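Type III effector HopU1 (Pseudomonas syringae pv. tomato, PDB 3U0J) probably transfers ADP-ribose from NAD+ to arginine residues of target proteins, acting as a type III effector in plant immunity. Local coordinates at residues 62-65 against 66-69; 86-89 against 90-93; 40-43 against 44-48; 146-149 against 150-154. All blocks are in the same frame, centred on the assembly; numbering follows the deposited sequence.

Contact 1: residues 62-65 against 66-69; sequences GLSI and DDLM
Two first torsions bring the Ser-64 hydroxyl and the Asp-67 carboxylate together. In Ser-64, chi1 63° sets OG between the backbone N and the carbonyl carbon. In Asp-67, chi1 -61° lays CG beside its own backbone N, which carries the carboxylate back to Ser-64 N and OG. The result is a capping box at the N-terminus of helix 65-71, with Ser-64 as the N-cap. Ser-64 N donates to Asp-67 OD2 at 3.0 Å, and the bond is nearly straight. This N-H arrives on the anti side of the oxygen, 32° out of the carboxylate plane. The return bond, Asp-67 N to Ser-64 OG, is weak at 3.3 Å, though well aligned. Ser-64 OG also gives a weak bond to Asp-67 OD2, so two donors of one residue meet the same oxygen. Leu-63 packs beside the box. Its CD2 rests on Asp-67 CB, and Leu-63 CD1 meets Leu-68 CD2 at 3.8 Å, the two leucines crossing at about a right angle. Outside the segments, Tyr-96 of helix 89-99 also touches Leu-63, and Tyr-48 OH is probably hydrogen-bonded to Asp-66 OD1. Ile-65 is buried against helix 41-52. Along the first turn, Ile-65 and Met-69 lie side by side and point the same way, with Ile-65 CG1 4.0 Å from Met-69 CG.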
ATOM      1  N   GLY A  62       5.484   9.053 -18.333  1.00 33.24           N
ATOM      2  CA  GLY A  62       4.532   9.283 -17.271  1.00 29.94           C
ATOM      3  C   GLY A  62       3.098   9.341 -17.726  1.00 27.07           C
ATOM      4  O   GLY A  62       2.819   9.790 -18.833  1.00 35.43           O
ATOM      5  N   LEU A  63       2.195   8.884 -16.863  1.00 18.93           N
ATOM      6  CA  LEU A  63       0.769   8.887 -17.132  1.00 17.97           C
ATOM      7  C   LEU A  63       0.061   9.869 -16.237  1.00 19.43           C
ATOM      8  O   LEU A  63       0.138   9.736 -15.015  1.00 19.54           O
ATOM      9  CB  LEU A  63       0.187   7.511 -16.856  1.00 18.74           C
ATOM     10  CG  LEU A  63       0.603   6.441 -17.857  1.00 21.53           C
ATOM     11  CD1 LEU A  63      -0.106   5.131 -17.542  1.00 19.38           C
ATOM     12  CD2 LEU A  63       0.295   6.902 -19.275  1.00 17.11           C
ATOM     13  N   SER A  64      -0.648  10.832 -16.827  1.00 16.25           N
ATOM     14  CA  SER A  64      -1.414  11.789 -16.038  1.00 15.39           C
ATOM     15  C   SER A  64      -2.736  11.191 -15.569  1.00 16.33           C
ATOM     16  O   SER A  64      -3.121  10.082 -15.952  1.00 14.39           O
ATOM     17  CB  SER A  64      -1.686  13.059 -16.835  1.00 17.16           C
ATOM     18  OG  SER A  64      -2.485  12.775 -17.971  1.00 21.60           O
ATOM     19  N   ILE A  65      -3.438  11.926 -14.727  1.00 14.58           N
ATOM     20  CA  ILE A  65      -4.693  11.416 -14.241  1.00 13.61           C
ATOM     21  C   ILE A  65      -5.626  11.187 -15.431  1.00 14.99           C
ATOM     22  O   ILE A  65      -6.396  10.240 -15.440  1.00 14.19           O
ATOM     23  CB  ILE A  65      -5.316  12.344 -13.167  1.00 13.07           C
ATOM     24  CG1 ILE A  65      -6.560  11.704 -12.544  1.00 12.31           C
ATOM     25  CG2 ILE A  65      -5.662  13.695 -13.756  1.00 14.03           C
ATOM     26  CD1 ILE A  65      -6.366  10.265 -12.078  1.00 11.88           C
ATOM     27  N   ASP A  66      -5.549  12.043 -16.445  1.00 15.61           N
ATOM     28  CA  ASP A  66      -6.401  11.857 -17.615  1.00 15.83           C
ATOM     29  C   ASP A  66      -6.006  10.563 -18.325  1.00 17.67           C
ATOM     30  O   ASP A  66      -6.851   9.726 -18.614  1.00 19.34           O
ATOM     31  CB  ASP A  66      -6.329  13.049 -18.566  1.00 17.79           C
ATOM     32  CG  ASP A  66      -7.009  14.288 -18.011  1.00 22.00           C
ATOM     33  OD1 ASP A  66      -7.859  14.142 -17.103  1.00 20.58           O
ATOM     34  OD2 ASP A  66      -6.696  15.408 -18.484  1.00 24.72           O
ATOM     35  N   ASP A  67      -4.718  10.387 -18.594  1.00 16.82           N
ATOM     36  CA  ASP A  67      -4.249   9.115 -19.120  1.00 16.09           C
ATOM     37  C   ASP A  67      -4.731   7.925 -18.277  1.00 15.73           C
ATOM     38  O   ASP A  67      -5.079   6.874 -18.815  1.00 16.80           O
ATOM     39  CB  ASP A  67      -2.727   9.097 -19.195  1.00 19.30           C
ATOM     40  CG  ASP A  67      -2.174  10.162 -20.106  1.00 21.72           C
ATOM     41  OD1 ASP A  67      -2.851  10.507 -21.107  1.00 24.85           O
ATOM     42  OD2 ASP A  67      -1.047  10.641 -19.818  1.00 23.26           O
ATOM     43  N   LEU A  68      -4.738   8.067 -16.959  1.00 13.82           N
ATOM     44  CA  LEU A  68      -5.164   6.949 -16.126  1.00 14.82           C
ATOM     45  C   LEU A  68      -6.668   6.750 -16.195  1.00 17.22           C
ATOM     46  O   LEU A  68      -7.149   5.615 -16.333  1.00 16.72           O
ATOM     47  CB  LEU A  68      -4.735   7.142 -14.682  1.00 13.18           C
ATOM     48  CG  LEU A  68      -3.233   6.996 -14.503  1.00 16.57           C
ATOM     49  CD1 LEU A  68      -2.875   7.305 -13.068  1.00 15.68           C
ATOM     50  CD2 LEU A  68      -2.773   5.602 -14.924  1.00 12.70           C
ATOM     51  N   MET A  69      -7.397   7.862 -16.104  1.00 18.35           N
ATOM     52  CA  MET A  69      -8.856   7.861 -16.134  1.00 16.38           C
ATOM     53  C   MET A  69      -9.283   7.181 -17.415  1.00 19.43           C
ATOM     54  O   MET A  69     -10.374   6.615 -17.526  1.00 22.22           O
ATOM     55  CB  MET A  69      -9.393   9.286 -16.077  1.00 12.68           C
ATOM     56  CG  MET A  69      -9.369   9.894 -14.675  1.00 11.55           C
ATOM     57  SD  MET A  69     -10.750   9.391 -13.670  1.00  2.88           S
ATOM     58  CE  MET A  69      -9.975   8.159 -12.741  1.00  9.74           C
TER

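Contact 2: residues 86-89 against 90-93; sequences DVYP and EECS
Glu-91 reaches back from the first turn of its helix to the residues just before it. Its CB sits 3.8 Å from Val-87 CG1 and also lies against Tyr-88 O. The chain then bends at chi2 (148°), which carries CD alongside the Tyr-88 side chain, both pointing the same way. At the tip, Glu-91 OE1 accepts from Tyr-88 N at 2.8 Å, nearly along the C-O axis of the carboxylate. Glu-91 OE1 also touches Val-87 CG1 and Tyr-88 CB, and lies at the edge of the Tyr-88 ring, in its plane, 3.5 Å from Tyr-88 CD2. Ring and carboxylate planes are 63° apart. Tyr-88 is the N-cap of helix 89-99, and Glu-91 stands three residues on, where its carboxylate takes up the N-cap N-H. The other oxygen, Glu-91 OE2, is held by Ser-153, Ser-39 and a salt bridge to Arg-157. Pro-89 begins the helix. Glu-90 packs beside it, with Glu-90 OE1 3.6 Å from Pro-89 CD. One turn on, Pro-89 O accepts twice from Ser-93, from opposite faces of its carbonyl plane. Ser-93 OG lies 2.8 Å from Pro-89 O, above the carbonyl plane, and Ser-93 N 2.9 Å from Pro-89 O.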
ATOM      1  N   ASP A  86     -17.310  -3.407 -10.361  1.00 19.17           N
ATOM      2  CA  ASP A  86     -17.880  -2.307  -9.593  1.00 18.63           C
ATOM      3  C   ASP A  86     -16.835  -1.496  -8.857  1.00 19.81           C
ATOM      4  O   ASP A  86     -17.065  -1.062  -7.732  1.00 22.74           O
ATOM      5  CB  ASP A  86     -18.899  -2.839  -8.605  1.00 15.93           C
ATOM      6  CG  ASP A  86     -19.988  -3.600  -9.286  1.00 25.37           C
ATOM      7  OD1 ASP A  86     -20.069  -4.828  -9.069  1.00 39.27           O
ATOM      8  OD2 ASP A  86     -20.728  -2.983 -10.082  1.00 27.38           O
ATOM      9  N   VAL A  87     -15.686  -1.306  -9.492  1.00 17.86           N
ATOM     10  CA  VAL A  87     -14.644  -0.456  -8.959  1.00 18.55           C
ATOM     11  C   VAL A  87     -14.458   0.717  -9.917  1.00 19.15           C
ATOM     12  O   VAL A  87     -14.331   0.520 -11.121  1.00 19.87           O
ATOM     13  CB  VAL A  87     -13.317  -1.218  -8.846  1.00 18.63           C
ATOM     14  CG1 VAL A  87     -12.252  -0.317  -8.248  1.00 14.78           C
ATOM     15  CG2 VAL A  87     -13.507  -2.462  -8.009  1.00 18.73           C
ATOM     16  N   TYR A  88     -14.428   1.931  -9.387  1.00 14.60           N
ATOM     17  CA  TYR A  88     -14.325   3.110 -10.227  1.00 13.29           C
ATOM     18  C   TYR A  88     -12.919   3.362 -10.771  1.00 15.30           C
ATOM     19  O   TYR A  88     -11.934   2.883 -10.216  1.00 17.43           O
ATOM     20  CB  TYR A  88     -14.837   4.317  -9.463  1.00 15.05           C
ATOM     21  CG  TYR A  88     -16.321   4.262  -9.210  1.00 15.87           C
ATOM     22  CD1 TYR A  88     -17.217   4.824 -10.107  1.00 15.18           C
ATOM     23  CD2 TYR A  88     -16.828   3.650  -8.072  1.00 18.03           C
ATOM     24  CE1 TYR A  88     -18.578   4.779  -9.881  1.00 18.97           C
ATOM     25  CE2 TYR A  88     -18.190   3.606  -7.828  1.00 16.55           C
ATOM     26  CZ  TYR A  88     -19.060   4.168  -8.738  1.00 22.51           C
ATOM     27  OH  TYR A  88     -20.415   4.120  -8.504  1.00 21.58           O
ATOM     28  N   PRO A  89     -12.823   4.090 -11.896  1.00 15.87           N
ATOM     29  CA  PRO A  89     -11.530   4.464 -12.474  1.00 12.52           C
ATOM     30  C   PRO A  89     -10.706   5.312 -11.507  1.00 13.37           C
ATOM     31  O   PRO A  89      -9.479   5.199 -11.448  1.00 13.05           O
ATOM     32  CB  PRO A  89     -11.922   5.285 -13.691  1.00 12.76           C
ATOM     33  CG  PRO A  89     -13.245   4.759 -14.080  1.00 19.24           C
ATOM     34  CD  PRO A  89     -13.942   4.409 -12.798  1.00 18.04           C
ATOM     35  N   GLU A  90     -11.379   6.160 -10.747  1.00 13.41           N
ATOM     36  CA  GLU A  90     -10.685   6.965  -9.756  1.00 13.93           C
ATOM     37  C   GLU A  90      -9.998   6.043  -8.739  1.00 14.43           C
ATOM     38  O   GLU A  90      -8.920   6.353  -8.240  1.00 15.54           O
ATOM     39  CB  GLU A  90     -11.645   7.965  -9.082  1.00 12.13           C
ATOM     40  CG  GLU A  90     -12.193   9.051 -10.022  1.00 13.09           C
ATOM     41  CD  GLU A  90     -13.431   8.628 -10.856  1.00 16.28           C
ATOM     42  OE1 GLU A  90     -13.769   7.422 -10.918  1.00 15.55           O
ATOM     43  OE2 GLU A  90     -14.074   9.519 -11.454  1.00 16.12           O
ATOM     44  N   GLU A  91     -10.603   4.894  -8.459  1.00 12.84           N
ATOM     45  CA  GLU A  91     -10.029   3.967  -7.493  1.00 13.35           C
ATOM     46  C   GLU A  91      -8.858   3.207  -8.093  1.00 13.37           C
ATOM     47  O   GLU A  91      -7.795   3.070  -7.475  1.00 12.44           O
ATOM     48  CB  GLU A  91     -11.098   3.022  -6.948  1.00 12.07           C
ATOM     49  CG  GLU A  91     -11.937   3.668  -5.871  1.00 13.61           C
ATOM     50  CD  GLU A  91     -13.373   3.183  -5.829  1.00 17.05           C
ATOM     51  OE1 GLU A  91     -13.797   2.458  -6.759  1.00 21.60           O
ATOM     52  OE2 GLU A  91     -14.080   3.519  -4.851  1.00 16.50           O
ATOM     53  N   CYS A  92      -9.034   2.728  -9.314  1.00 14.75           N
ATOM     54  CA  CYS A  92      -7.904   2.101  -9.995  1.00 17.68           C
ATOM     55  C   CYS A  92      -6.718   3.050 -10.002  1.00 14.55           C
ATOM     56  O   CYS A  92      -5.608   2.660  -9.661  1.00 14.82           O
ATOM     57  CB  CYS A  92      -8.277   1.703 -11.416  1.00 16.55           C
ATOM     58  SG  CYS A  92      -9.503   0.408 -11.442  1.00 18.16           S
ATOM     59  N   SER A  93      -6.978   4.302 -10.372  1.00 14.21           N
ATOM     60  CA  SER A  93      -5.940   5.330 -10.462  1.00 15.78           C
ATOM     61  C   SER A  93      -5.236   5.565  -9.124  1.00 16.12           C
ATOM     62  O   SER A  93      -4.021   5.760  -9.076  1.00 14.54           O
ATOM     63  CB  SER A  93      -6.527   6.650 -10.987  1.00 13.92           C
ATOM     64  OG  SER A  93      -7.143   6.466 -12.247  1.00 14.29           O
TER

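Contact 3: residues 40-43 against 44-48; sequences TGQD and RHDFY
Arg-44 lays one face of its guanidinium over the backbone of Thr-40 and Gly-41. Thr-40 O stands 3.3 Å above the guanidinium plane, offset toward its rim, and Gly-41 CA lies over the same face. The bend at chi3 (-72°) folds the chain back to make this overlap. Thr-40 O accepts from Arg-44 N at 3.1 Å; its approach to Arg-44 NH1 has too poor an angle for a bond. Beyond the segments, the guanidinium bonds to Ser-39 OG through NH1 and makes a cation-pi contact with Tyr-88 of helix 89-99. His-45 turns its ring edge to Gly-41 O, which takes a hydrogen bond from His-45 N and a weak one from His-45 ND1 at 3.3 Å. The carboxylate planes of Asp-43 and Asp-46 are 50° apart, with Asp-43 OD1 4.1 Å from Asp-46 OD2. That like-charge approach is probably eased by Lys-149, which forms a salt bridge with Asp-43 OD1. The other oxygen, Asp-43 OD2, accepts from Thr-40 N at 3.2 Å from above the carboxylate plane. Asp-43 N in turn donates to Thr-40 OG1 at 3.1 Å. This reciprocal pair, with Thr-40 as N-cap, is the capping box that starts helix 41-52.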
ATOM      1  N   THR A  40     -17.836   8.270  -2.513  1.00 16.74           N
ATOM      2  CA  THR A  40     -19.050   8.877  -3.040  1.00 15.15           C
ATOM      3  C   THR A  40     -18.685   9.616  -4.303  1.00 17.49           C
ATOM      4  O   THR A  40     -17.499   9.736  -4.649  1.00 18.60           O
ATOM      5  CB  THR A  40     -19.594   9.917  -2.072  1.00 16.17           C
ATOM      6  OG1 THR A  40     -18.671  11.024  -1.997  1.00 17.18           O
ATOM      7  CG2 THR A  40     -19.752   9.306  -0.691  1.00 15.32           C
ATOM      8  N   GLY A  41     -19.698  10.138  -4.986  1.00 17.19           N
ATOM      9  CA  GLY A  41     -19.460  10.932  -6.177  1.00 13.02           C
ATOM     10  C   GLY A  41     -18.597  12.157  -5.906  1.00 14.56           C
ATOM     11  O   GLY A  41     -17.721  12.493  -6.702  1.00 17.86           O
ATOM     12  N   GLN A  42     -18.837  12.829  -4.785  1.00 14.42           N
ATOM     13  CA  GLN A  42     -18.066  14.014  -4.448  1.00 16.17           C
ATOM     14  C   GLN A  42     -16.602  13.631  -4.207  1.00 17.07           C
ATOM     15  O   GLN A  42     -15.690  14.322  -4.677  1.00 15.50           O
ATOM     16  CB  GLN A  42     -18.671  14.742  -3.239  1.00 13.02           C
ATOM     17  CG  GLN A  42     -17.921  16.005  -2.807  1.00 14.16           C
ATOM     18  CD  GLN A  42     -17.933  17.093  -3.854  1.00 17.82           C
ATOM     19  OE1 GLN A  42     -16.869  17.567  -4.304  1.00 15.72           O
ATOM     20  NE2 GLN A  42     -19.141  17.497  -4.268  1.00 14.87           N
ATOM     21  N   ASP A  43     -16.387  12.517  -3.508  1.00 13.93           N
ATOM     22  CA  ASP A  43     -15.043  12.029  -3.255  1.00 13.81           C
ATOM     23  C   ASP A  43     -14.289  11.845  -4.548  1.00 17.78           C
ATOM     24  O   ASP A  43     -13.147  12.310  -4.682  1.00 16.58           O
ATOM     25  CB  ASP A  43     -15.076  10.693  -2.525  1.00 17.42           C
ATOM     26  CG  ASP A  43     -15.497  10.833  -1.091  1.00 19.90           C
ATOM     27  OD1 ASP A  43     -15.371  11.957  -0.563  1.00 25.24           O
ATOM     28  OD2 ASP A  43     -15.960   9.837  -0.490  1.00 19.56           O
ATOM     29  N   ARG A  44     -14.933  11.160  -5.499  1.00 17.62           N
ATOM     30  CA  ARG A  44     -14.318  10.853  -6.788  1.00 11.94           C
ATOM     31  C   ARG A  44     -13.984  12.115  -7.581  1.00 13.65           C
ATOM     32  O   ARG A  44     -13.028  12.133  -8.344  1.00 13.85           O
ATOM     33  CB  ARG A  44     -15.182   9.897  -7.597  1.00 13.58           C
ATOM     34  CG  ARG A  44     -15.288   8.505  -6.978  1.00 16.30           C
ATOM     35  CD  ARG A  44     -15.939   7.466  -7.906  1.00 16.81           C
ATOM     36  NE  ARG A  44     -17.378   7.697  -8.056  1.00 17.84           N
ATOM     37  CZ  ARG A  44     -18.296   7.349  -7.152  1.00 20.28           C
ATOM     38  NH1 ARG A  44     -17.933   6.745  -6.014  1.00 18.39           N
ATOM     39  NH2 ARG A  44     -19.580   7.620  -7.378  1.00 17.29           N
ATOM     40  N   HIS A  45     -14.742  13.188  -7.382  1.00 12.39           N
ATOM     41  CA  HIS A  45     -14.372  14.455  -7.999  1.00 13.84           C
ATOM     42  C   HIS A  45     -13.151  15.077  -7.292  1.00 16.25           C
ATOM     43  O   HIS A  45     -12.226  15.602  -7.926  1.00 11.24           O
ATOM     44  CB  HIS A  45     -15.546  15.428  -7.941  1.00 15.65           C
ATOM     45  CG  HIS A  45     -16.444  15.381  -9.137  1.00 16.16           C
ATOM     46  ND1 HIS A  45     -17.695  14.800  -9.106  1.00 13.43           N
ATOM     47  CD2 HIS A  45     -16.280  15.861 -10.391  1.00 15.12           C
ATOM     48  CE1 HIS A  45     -18.256  14.910 -10.294  1.00 16.94           C
ATOM     49  NE2 HIS A  45     -17.417  15.548 -11.092  1.00 20.68           N
ATOM     50  N   ASP A  46     -13.190  15.037  -5.961  1.00 16.98           N
ATOM     51  CA  ASP A  46     -12.103  15.521  -5.145  1.00 15.77           C
ATOM     52  C   ASP A  46     -10.825  14.874  -5.666  1.00 19.03           C
ATOM     53  O   ASP A  46      -9.864  15.563  -6.030  1.00 17.73           O
ATOM     54  CB  ASP A  46     -12.330  15.105  -3.699  1.00 13.80           C
ATOM     55  CG  ASP A  46     -13.392  15.926  -3.017  1.00 18.23           C
ATOM     56  OD1 ASP A  46     -13.819  16.943  -3.611  1.00 19.07           O
ATOM     57  OD2 ASP A  46     -13.799  15.556  -1.881  1.00 19.53           O
ATOM     58  N   PHE A  47     -10.837  13.541  -5.722  1.00 17.27           N
ATOM     59  CA  PHE A  47      -9.662  12.794  -6.144  1.00 15.90           C
ATOM     60  C   PHE A  47      -9.107  13.216  -7.503  1.00 15.00           C
ATOM     61  O   PHE A  47      -7.902  13.404  -7.659  1.00 16.12           O
ATOM     62  CB  PHE A  47      -9.930  11.303  -6.177  1.00 12.51           C
ATOM     63  CG  PHE A  47      -8.744  10.511  -6.632  1.00 16.14           C
ATOM     64  CD1 PHE A  47      -7.726  10.186  -5.737  1.00 14.84           C
ATOM     65  CD2 PHE A  47      -8.612  10.131  -7.965  1.00 15.03           C
ATOM     66  CE1 PHE A  47      -6.620   9.465  -6.159  1.00 14.06           C
ATOM     67  CE2 PHE A  47      -7.507   9.406  -8.397  1.00 12.98           C
ATOM     68  CZ  PHE A  47      -6.509   9.072  -7.500  1.00 13.67           C
ATOM     69  N   TYR A  48      -9.985  13.326  -8.487  1.00 12.78           N
ATOM     70  CA  TYR A  48      -9.577  13.769  -9.803  1.00 14.26           C
ATOM     71  C   TYR A  48      -8.830  15.113  -9.736  1.00 16.83           C
ATOM     72  O   TYR A  48      -7.765  15.272 -10.342  1.00 16.34           O
ATOM     73  CB  TYR A  48     -10.776  13.876 -10.748  1.00 12.81           C
ATOM     74  CG  TYR A  48     -10.358  14.417 -12.072  1.00 13.24           C
ATOM     75  CD1 TYR A  48      -9.735  13.608 -12.993  1.00 15.28           C
ATOM     76  CD2 TYR A  48     -10.526  15.757 -12.385  1.00 17.33           C
ATOM     77  CE1 TYR A  48      -9.306  14.107 -14.216  1.00 20.06           C
ATOM     78  CE2 TYR A  48     -10.102  16.271 -13.612  1.00 16.52           C
ATOM     79  CZ  TYR A  48      -9.492  15.436 -14.522  1.00 20.47           C
ATOM     80  OH  TYR A  48      -9.060  15.916 -15.742  1.00 24.67           O
TER

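Contact 4: residues 146-149 against 150-154; sequences PHIK and MLSSA
His-147 and Leu-151, both buried, meet one turn apart on helix 145-162, the imidazole lying obliquely to the leucine. His-147 NE2 is 4.3 Å from Leu-151 CG, a loose approach. The arrangement is the i to i+4 spacing of a regular alpha-helix, and most of the side chains here diverge from one another toward different neighbours. His-147 has its CG anti to the backbone N (chi1 175°), which swings the ring toward His-98 of helix 89-99. There His-147 NE2 is hydrogen-bonded to His-98 ND1, and the two rings meet with planes about 20° apart. Met-150 also turns away. Of its side chain, CB comes nearest the preceding turn, with Met-150 CB 3.4 Å from Pro-146 O. The rest of Met-150 bends toward helices 41-52 and 89-99, while Ile-148 faces helix 116-126. Lys-149 leaves the helix in another direction, and its NZ has Asp-138 as a further partner besides Asp-43.

The backbone bonds are those of a regular helix. Leu-151 N donates to His-147 O at 2.9 Å. Ser-153 N donates to Lys-149 O at 2.9 Å, almost in a straight line. Met-150 N meets Pro-146 O less well, at 3.2 Å and from above the carbonyl plane. Ser-152 N donates to Ile-148 O at 3.0 Å. Ser-152 is the side chain that folds back on its own helix. Its chi1 of -66° places OG beside its backbone N, close to the carbonyl of the preceding turn, with Ser-152 OG 3.0 Å from Ile-148 O.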
ATOM      1  N   PRO A 146      -8.091  13.289  -0.025  1.00 18.79           N
ATOM      2  CA  PRO A 146      -8.772  12.785  -1.216  1.00 14.76           C
ATOM      3  C   PRO A 146      -8.157  11.477  -1.705  1.00 14.41           C
ATOM      4  O   PRO A 146      -8.872  10.631  -2.209  1.00 16.74           O
ATOM      5  CB  PRO A 146      -8.543  13.889  -2.242  1.00 15.82           C
ATOM      6  CG  PRO A 146      -8.257  15.085  -1.461  1.00 16.73           C
ATOM      7  CD  PRO A 146      -7.555  14.643  -0.236  1.00 20.19           C
ATOM      8  N   HIS A 147      -6.851  11.306  -1.546  1.00 16.35           N
ATOM      9  CA  HIS A 147      -6.185  10.077  -1.972  1.00 16.14           C
ATOM     10  C   HIS A 147      -6.290   8.977  -0.913  1.00 16.12           C
ATOM     11  O   HIS A 147      -6.450   7.790  -1.230  1.00 14.64           O
ATOM     12  CB  HIS A 147      -4.713  10.349  -2.297  1.00 14.88           C
ATOM     13  CG  HIS A 147      -3.926   9.117  -2.626  1.00 14.68           C
ATOM     14  ND1 HIS A 147      -3.877   8.583  -3.897  1.00 11.81           N
ATOM     15  CD2 HIS A 147      -3.146   8.320  -1.852  1.00 14.59           C
ATOM     16  CE1 HIS A 147      -3.104   7.511  -3.893  1.00 11.75           C
ATOM     17  NE2 HIS A 147      -2.646   7.329  -2.667  1.00 13.50           N
ATOM     18  N   ILE A 148      -6.179   9.360   0.350  1.00 15.62           N
ATOM     19  CA  ILE A 148      -6.248   8.348   1.384  1.00 18.30           C
ATOM     20  C   ILE A 148      -7.599   7.672   1.284  1.00 16.06           C
ATOM     21  O   ILE A 148      -7.699   6.444   1.338  1.00 15.56           O
ATOM     22  CB  ILE A 148      -6.039   8.935   2.785  1.00 18.43           C
ATOM     23  CG1 ILE A 148      -4.580   9.378   2.941  1.00 17.99           C
ATOM     24  CG2 ILE A 148      -6.379   7.908   3.816  1.00 13.30           C
ATOM     25  CD1 ILE A 148      -4.295  10.214   4.162  1.00 20.44           C
ATOM     26  N   LYS A 149      -8.630   8.489   1.092  1.00 13.78           N
ATOM     27  CA  LYS A 149      -9.986   7.986   1.062  1.00 15.15           C
ATOM     28  C   LYS A 149     -10.185   7.151  -0.184  1.00 13.21           C
ATOM     29  O   LYS A 149     -10.757   6.073  -0.119  1.00 14.42           O
ATOM     30  CB  LYS A 149     -11.021   9.118   1.162  1.00 15.89           C
ATOM     31  CG  LYS A 149     -10.875   9.996   2.409  1.00 19.06           C
ATOM     32  CD  LYS A 149     -12.151  10.776   2.716  1.00 34.45           C
ATOM     33  CE  LYS A 149     -12.620  11.631   1.526  1.00 37.37           C
ATOM     34  NZ  LYS A 149     -13.962  12.261   1.758  1.00 33.01           N
ATOM     35  N   MET A 150      -9.692   7.628  -1.321  1.00 13.18           N
ATOM     36  CA  MET A 150      -9.908   6.902  -2.558  1.00 10.69           C
ATOM     37  C   MET A 150      -9.253   5.533  -2.476  1.00 13.49           C
ATOM     38  O   MET A 150      -9.868   4.535  -2.857  1.00 13.52           O
ATOM     39  CB  MET A 150      -9.424   7.689  -3.776  1.00 10.76           C
ATOM     40  CG  MET A 150     -10.215   7.387  -5.067  1.00 11.62           C
ATOM     41  SD  MET A 150     -12.026   7.368  -4.943  1.00  1.96           S
ATOM     42  CE  MET A 150     -12.305   6.365  -6.340  1.00 12.58           C
ATOM     43  N   LEU A 151      -8.026   5.472  -1.951  1.00 13.79           N
ATOM     44  CA  LEU A 151      -7.306   4.198  -1.859  1.00 13.22           C
ATOM     45  C   LEU A 151      -8.034   3.249  -0.908  1.00 15.29           C
ATOM     46  O   LEU A 151      -8.212   2.061  -1.207  1.00 15.07           O
ATOM     47  CB  LEU A 151      -5.874   4.402  -1.377  1.00 12.87           C
ATOM     48  CG  LEU A 151      -4.759   3.593  -2.054  1.00 13.78           C
ATOM     49  CD1 LEU A 151      -3.661   3.259  -1.073  1.00 10.29           C
ATOM     50  CD2 LEU A 151      -5.251   2.339  -2.720  1.00 12.98           C
ATOM     51  N   SER A 152      -8.466   3.770   0.237  1.00 14.11           N
ATOM     52  CA  SER A 152      -9.229   2.952   1.159  1.00 14.02           C
ATOM     53  C   SER A 152     -10.448   2.359   0.457  1.00 14.23           C
ATOM     54  O   SER A 152     -10.675   1.160   0.511  1.00 15.85           O
ATOM     55  CB  SER A 152      -9.657   3.760   2.374  1.00 16.30           C
ATOM     56  OG  SER A 152      -8.544   4.148   3.155  1.00 19.17           O
ATOM     57  N   SER A 153     -11.221   3.199  -0.215  1.00 13.60           N
ATOM     58  CA  SER A 153     -12.396   2.714  -0.929  1.00 17.41           C
ATOM     59  C   SER A 153     -12.011   1.634  -1.929  1.00 17.23           C
ATOM     60  O   SER A 153     -12.674   0.610  -2.022  1.00 14.65           O
ATOM     61  CB  SER A 153     -13.125   3.855  -1.643  1.00 16.67           C
ATOM     62  OG  SER A 153     -14.283   3.387  -2.319  1.00 15.75           O
ATOM     63  N   ALA A 154     -10.932   1.863  -2.671  1.00 16.12           N
ATOM     64  CA  ALA A 154     -10.514   0.904  -3.675  1.00 15.19           C
ATOM     65  C   ALA A 154     -10.319  -0.453  -3.036  1.00 17.37           C
ATOM     66  O   ALA A 154     -10.868  -1.460  -3.508  1.00 17.50           O
ATOM     67  CB  ALA A 154      -9.249   1.347  -4.347  1.00 14.00           C
TER

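How the contacts relate
Contact 4 is the buried one, its centre about 11 Å from that of the chain. The centres of contacts 1 and 3 lie about 20 Å from the chain's centre, and that of contact 2 about 16 Å. Contacts 1 and 3 are both capping boxes, Ser with Asp and Thr with Asp. At contact 2 a glutamate serves the N-cap N-H, while contact 4 lies within a helix. All four meet around helix 89-99. Met-69 of contact 1 packs on contact 2, and Phe-47 of contact 3 wedges against residues of the other three. Polar bridges link contact 3 to contact 4, contact 2 to contact 4 and, probably, contact 1 to contact 3, while Met-69, Phe-47 and Met-150 supply apolar packing between the helices.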